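Local coordinates for penicillin-binding protein PbpB (Mycobacterium tuberculosis, PDB 6KGU) that synthesises cross-linked peptidoglycan from lipid intermediates during bacterial cell-wall assembly, and binds penicillin and other beta-lactam antibiotics, at residues D492-T497 against P526-A531; G217-S222 against L515-R520. All blocks are in the same frame, centred on the assembly; numbering follows the deposited sequence.

Interaction 1. Residues D492-T497 against P526-A531. With CO (cobalt (II) ion), chain D.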
loop_
_atom_site.group_PDB
_atom_site.type_symbol
_atom_site.label_atom_id
_atom_site.label_comp_id
_atom_site.label_asym_id
_atom_site.label_seq_id
_atom_site.Cartn_x
_atom_site.Cartn_y
_atom_site.Cartn_z
ATOM N N ASP A 492 22.526 -3.696 8.275
ATOM C CA ASP A 492 22.375 -4.010 6.859
ATOM C C ASP A 492 21.115 -4.825 6.576
ATOM O O ASP A 492 21.116 -5.662 5.669
ATOM C CB ASP A 492 23.605 -4.775 6.359
ATOM C CG ASP A 492 23.879 -6.030 7.175
ATOM O OD1 ASP A 492 23.610 -6.022 8.396
ATOM O OD2 ASP A 492 24.359 -7.027 6.595
ATOM N N VAL A 493 20.044 -4.608 7.335
ATOM C CA VAL A 493 18.760 -5.271 7.116
ATOM C C VAL A 493 17.714 -4.179 6.935
ATOM O O VAL A 493 17.522 -3.356 7.839
ATOM C CB VAL A 493 18.395 -6.196 8.289
ATOM C CG1 VAL A 493 17.116 -6.960 7.994
ATOM C CG2 VAL A 493 19.551 -7.141 8.596
ATOM N N TYR A 494 17.034 -4.172 5.775
ATOM C CA TYR A 494 16.147 -3.069 5.402
ATOM C C TYR A 494 14.727 -3.513 5.088
ATOM O O TYR A 494 14.490 -4.628 4.616
ATOM C CB TYR A 494 16.652 -2.327 4.176
ATOM C CG TYR A 494 18.105 -1.987 4.235
ATOM C CD1 TYR A 494 18.954 -2.330 3.197
ATOM C CD2 TYR A 494 18.631 -1.321 5.329
ATOM C CE1 TYR A 494 20.296 -2.021 3.248
ATOM C CE2 TYR A 494 19.959 -1.008 5.393
ATOM C CZ TYR A 494 20.788 -1.361 4.351
ATOM O OH TYR A 494 22.120 -1.046 4.421
ATOM N N TRP A 495 13.778 -2.612 5.356
ATOM C CA TRP A 495 12.501 -2.602 4.661
ATOM C C TRP A 495 12.636 -1.657 3.480
ATOM O O TRP A 495 12.925 -0.471 3.670
ATOM C CB TRP A 495 11.352 -2.117 5.536
ATOM C CG TRP A 495 10.811 -3.108 6.455
ATOM C CD1 TRP A 495 10.274 -4.338 6.146
ATOM C CD2 TRP A 495 10.717 -2.967 7.865
ATOM N NE1 TRP A 495 9.871 -4.978 7.294
ATOM C CE2 TRP A 495 10.126 -4.156 8.365
ATOM C CE3 TRP A 495 11.081 -1.951 8.762
ATOM C CZ2 TRP A 495 9.890 -4.352 9.722
ATOM C CZ3 TRP A 495 10.839 -2.148 10.113
ATOM C CH2 TRP A 495 10.252 -3.342 10.581
ATOM N N ILE A 496 12.403 -2.179 2.279
ATOM C CA ILE A 496 12.380 -1.396 1.048
ATOM C C ILE A 496 10.925 -1.137 0.679
ATOM O O ILE A 496 10.118 -2.072 0.631
ATOM C CB ILE A 496 13.105 -2.141 -0.085
ATOM C CG1 ILE A 496 14.528 -2.508 0.357
ATOM C CG2 ILE A 496 13.031 -1.360 -1.408
ATOM C CD1 ILE A 496 15.314 -1.406 0.939
ATOM N N THR A 497 10.597 0.120 0.390
ATOM C CA THR A 497 9.255 0.521 -0.006
ATOM C C THR A 497 9.311 1.354 -1.273
ATOM O O THR A 497 10.323 1.989 -1.576
ATOM C CB THR A 497 8.561 1.347 1.083
ATOM O OG1 THR A 497 9.431 2.399 1.518
ATOM C CG2 THR A 497 8.194 0.454 2.273
ATOM N N PRO A 526 21.833 -5.634 -8.971
ATOM C CA PRO A 526 22.380 -5.250 -7.668
ATOM C C PRO A 526 21.700 -4.003 -7.141
ATOM O O PRO A 526 21.276 -3.134 -7.909
ATOM C CB PRO A 526 23.867 -4.985 -7.958
ATOM C CG PRO A 526 24.150 -5.671 -9.242
ATOM C CD PRO A 526 22.872 -5.609 -10.021
ATOM N N GLY A 527 21.624 -3.910 -5.813
ATOM C CA GLY A 527 20.907 -2.827 -5.170
ATOM C C GLY A 527 19.819 -3.341 -4.248
ATOM O O GLY A 527 19.840 -4.505 -3.854
ATOM N N HIS A 528 18.857 -2.492 -3.898
ATOM C CA HIS A 528 17.845 -2.854 -2.908
ATOM C C HIS A 528 16.547 -2.108 -3.189
ATOM O O HIS A 528 15.871 -1.650 -2.265
ATOM C CB HIS A 528 18.301 -2.529 -1.478
ATOM C CG HIS A 528 19.637 -3.089 -1.105
ATOM N ND1 HIS A 528 19.840 -4.427 -0.829
ATOM C CD2 HIS A 528 20.840 -2.486 -0.945
ATOM C CE1 HIS A 528 21.111 -4.625 -0.525
ATOM N NE2 HIS A 528 21.739 -3.463 -0.588
ATOM N N SER A 529 16.208 -1.928 -4.453
ATOM C CA SER A 529 15.136 -1.020 -4.824
ATOM C C SER A 529 13.902 -1.801 -5.247
ATOM O O SER A 529 14.006 -2.890 -5.820
ATOM C CB SER A 529 15.583 -0.080 -5.947
ATOM O OG SER A 529 14.503 0.747 -6.353
ATOM N N ALA A 530 12.736 -1.246 -4.918
ATOM C CA ALA A 530 11.455 -1.707 -5.413
ATOM C C ALA A 530 11.009 -0.947 -6.648
ATOM O O ALA A 530 9.954 -1.265 -7.205
ATOM C CB ALA A 530 10.382 -1.578 -4.329
ATOM N N ALA A 531 11.769 0.064 -7.066
ATOM C CA ALA A 531 11.393 0.843 -8.241
ATOM C C ALA A 531 11.114 -0.011 -9.483
ATOM O O ALA A 531 10.113 0.265 -10.160
ATOM C CB ALA A 531 12.472 1.909 -8.508
HETATM CO CO CO D . 23.908 -3.973 -0.943
HETATM O O HOH W 1 12.374 1.393 -3.591
HETATM O O HOH W 2 24.312 -4.442 -3.374
#
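Beside the aztreonam pocket of the transpeptidase domain, Tyr494 and Ile496 of strand 493-502 meet His528 and Ala530 of the loop that runs into helix 531-544. Tyr494 reaches the bound drug and also turns the CE1 edge of its ring to one face of the His528 imidazole. The two rings make a T-shaped pair, with centroids 5.6 Å apart and planes at 76°; CE1 comes in over the imidazole rim rather than its centre. Histidine suits the place because its flat ring offers a face to the tyrosine while ND1 is hydrogen-bonded to Pro518 O. In this crystal NE2 also binds a cobalt ion at 2.3 Å, which carries a water; the two bonds together fix the rotation of the ring.

Two residues along the strand, Ile496 supplies a branched aliphatic surface. Its CG2 lies anti to the backbone N (chi1 -55° for CG1) and makes an apolar contact with Ala530 CB at 3.9 Å. The same methyl is unusually close to His528 O, at 3.0 Å, so the packing here is tight and perhaps somewhat strained. The other branch ends in CD1, which touches His528 CB at 4.0 Å. A small alanine at 530 lets the backbone come this near to the strand, and its CB faces the isoleucine.

No direct hydrogen bond joins the two segments here. Instead a water donates to Thr497 O and accepts from Ala530 N, bridging the backbones. Thr497 turns its CB away from the loop; its side chain lies about 6 Å from that of Ser269, the probable acyl-ester nucleophile. The loop then enters its helix through a serine cap, in which Ser529 OG accepts from Ala531 N at 2.9 Å.

Interaction 2. Residues G217-S222 against L515-R520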
loop_
_atom_site.group_PDB
_atom_site.type_symbol
_atom_site.label_atom_id
_atom_site.label_comp_id
_atom_site.label_asym_id
_atom_site.label_seq_id
_atom_site.Cartn_x
_atom_site.Cartn_y
_atom_site.Cartn_z
ATOM N N GLY A 217 15.656 -11.784 -3.611
ATOM C CA GLY A 217 16.099 -12.467 -2.406
ATOM C C GLY A 217 15.439 -11.998 -1.127
ATOM O O GLY A 217 15.856 -12.419 -0.042
ATOM N N ALA A 218 14.416 -11.140 -1.218
ATOM C CA ALA A 218 13.705 -10.674 -0.032
ATOM C C ALA A 218 13.032 -11.837 0.700
ATOM O O ALA A 218 12.667 -12.854 0.101
ATOM C CB ALA A 218 12.652 -9.625 -0.428
ATOM N N HIS A 219 12.852 -11.669 2.013
ATOM C CA HIS A 219 12.116 -12.651 2.813
ATOM C C HIS A 219 10.640 -12.671 2.459
ATOM O O HIS A 219 9.973 -13.692 2.638
ATOM C CB HIS A 219 12.224 -12.349 4.311
ATOM C CG HIS A 219 13.570 -12.606 4.907
ATOM N ND1 HIS A 219 13.947 -12.081 6.129
ATOM C CD2 HIS A 219 14.621 -13.340 4.469
ATOM C CE1 HIS A 219 15.179 -12.471 6.408
ATOM N NE2 HIS A 219 15.609 -13.239 5.420
ATOM N N ASN A 220 10.089 -11.536 2.042
ATOM C CA ASN A 220 8.709 -11.509 1.578
ATOM C C ASN A 220 8.478 -10.199 0.841
ATOM O O ASN A 220 9.257 -9.255 0.974
ATOM C CB ASN A 220 7.709 -11.695 2.728
ATOM C CG ASN A 220 8.046 -10.872 3.931
ATOM O OD1 ASN A 220 8.683 -11.347 4.887
ATOM N ND2 ASN A 220 7.623 -9.617 3.904
ATOM N N VAL A 221 7.430 -10.175 0.020
ATOM C CA VAL A 221 7.097 -9.024 -0.818
ATOM C C VAL A 221 5.582 -8.877 -0.779
ATOM O O VAL A 221 4.856 -9.871 -0.727
ATOM C CB VAL A 221 7.607 -9.192 -2.279
ATOM C CG1 VAL A 221 7.152 -8.013 -3.228
ATOM C CG2 VAL A 221 9.123 -9.285 -2.313
ATOM N N SER A 222 5.102 -7.641 -0.807
ATOM C CA SER A 222 3.671 -7.422 -0.921
ATOM C C SER A 222 3.448 -6.137 -1.703
ATOM O O SER A 222 4.349 -5.309 -1.839
ATOM C CB SER A 222 3.004 -7.370 0.454
ATOM O OG SER A 222 3.610 -6.362 1.215
ATOM N N LEU A 515 9.333 -4.641 0.312
ATOM C CA LEU A 515 10.222 -5.801 0.254
ATOM C C LEU A 515 10.926 -5.952 1.591
ATOM O O LEU A 515 11.534 -4.995 2.080
ATOM C CB LEU A 515 11.291 -5.658 -0.826
ATOM C CG LEU A 515 10.822 -5.833 -2.271
ATOM C CD1 LEU A 515 10.147 -4.581 -2.676
ATOM C CD2 LEU A 515 11.996 -6.118 -3.200
ATOM N N ASP A 516 10.878 -7.153 2.160
ATOM C CA ASP A 516 11.505 -7.419 3.450
ATOM C C ASP A 516 12.936 -7.878 3.194
ATOM O O ASP A 516 13.176 -9.028 2.817
ATOM C CB ASP A 516 10.713 -8.456 4.238
ATOM C CG ASP A 516 11.335 -8.757 5.607
ATOM O OD1 ASP A 516 12.467 -8.298 5.884
ATOM O OD2 ASP A 516 10.698 -9.460 6.410
ATOM N N ASN A 517 13.873 -6.961 3.396
ATOM C CA ASN A 517 15.308 -7.218 3.314
ATOM C C ASN A 517 15.784 -7.922 2.039
ATOM O O ASN A 517 16.368 -9.009 2.109
ATOM C CB ASN A 517 15.765 -7.992 4.542
ATOM C CG ASN A 517 17.279 -8.010 4.666
ATOM O OD1 ASN A 517 17.949 -7.000 4.418
ATOM N ND2 ASN A 517 17.823 -9.151 5.025
ATOM N N PRO A 518 15.594 -7.319 0.870
ATOM C CA PRO A 518 16.114 -7.933 -0.355
ATOM C C PRO A 518 17.632 -7.829 -0.414
ATOM O O PRO A 518 18.238 -6.885 0.103
ATOM C CB PRO A 518 15.460 -7.112 -1.473
ATOM C CG PRO A 518 15.283 -5.747 -0.864
ATOM C CD PRO A 518 15.008 -5.988 0.616
ATOM N N ALA A 519 18.246 -8.837 -1.037
ATOM C CA ALA A 519 19.669 -8.784 -1.336
ATOM C C ALA A 519 19.947 -8.030 -2.634
ATOM O O ALA A 519 21.070 -7.561 -2.836
ATOM C CB ALA A 519 20.244 -10.209 -1.418
ATOM N N ARG A 520 18.941 -7.891 -3.500
ATOM C CA ARG A 520 19.078 -7.288 -4.824
ATOM C C ARG A 520 17.824 -6.470 -5.119
ATOM O O ARG A 520 16.850 -6.500 -4.364
ATOM C CB ARG A 520 19.287 -8.362 -5.913
ATOM C CG ARG A 520 20.552 -9.217 -5.708
ATOM C CD ARG A 520 20.583 -10.430 -6.643
ATOM N NE ARG A 520 19.560 -11.403 -6.292
ATOM C CZ ARG A 520 19.691 -12.285 -5.311
ATOM N NH1 ARG A 520 20.802 -12.315 -4.595
ATOM N NH2 ARG A 520 18.710 -13.125 -5.043
#
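Val221 CG2 and Leu515 CG both stand anti to their own carbonyl carbons (chi1 of Leu515 -74°), which brings these two atoms to 3.8 Å of each other; the side chains lie side by side, pointing the same way. They form a non-hydrogen-bonded pair between antiparallel strands 220-227 and 509-516 of the transpeptidase domain's beta-sheet. Branched apolar residues suit this buried face: helix 199-216 packs on it, with Val209 and Lys213 against Val221 and Ser216 against Leu515.

Where the strands end, two backbone hydrogen bonds hold Asp516. Its N donates to Asn220 O at 2.9 Å, nearly straight at 171°, and its O accepts from His219 N at 2.8 Å. The Asp516 side chain starts out on the other face of the sheet from Leu515 and Val221, its CG anti to the backbone N, and its OD2 lies 3.9 Å from His219 CB. The imidazole and carboxylate planes are 71° apart. His219 ND1 stays 4.1 Å from Asp516 OD1, where any electrostatic attraction would be modest.

Beyond Asp516 the chain bends at Asn517, whose positive phi is one that asparagine tolerates well; its OD1 accepts from Tyr494 N. Pro518 then lies against Ala218, CB to CB at 3.9 Å. Alanine is small enough for the two backbones to close up, the Ala218 and Pro518 CA atoms being 3.7 Å apart.

Gly217 leaves helix 199-216 with positive phi, a conformation glycine adopts readily. Arg520 folds back beside it, bent at chi3, a pose that may partly reflect a crystal neighbour touching it. Its NE bonds to Leu215 O, where its charge would suit the carbonyl end of the helix, while NH2 passes Gly217 N at 3.6 Å, a contact without a bond.

Overall arrangement
Both interactions sit in the transpeptidase domain, their centres about 7 Å apart, and both use the antiparallel sheet in which strand 509-516 lies between 220-227 and 493-502. Along the chain the segments alternate: 217-222, 492-497, 515-520, then 526-531. Tyr494 O to Asn517 N and Ile496 O to Leu515 N, each 2.7 Å, are probable hydrogen bonds joining the two contacts, and Ala530 CB packs on Leu515 CD1. Interaction 1 lies at the drug pocket, since Tyr494 touches aztreonam, and interaction 2 at helix 199-216, which packs on the Val221 and Leu515 face. The sheet thus ties residues distant in sequence to the wall of the beta-lactam site.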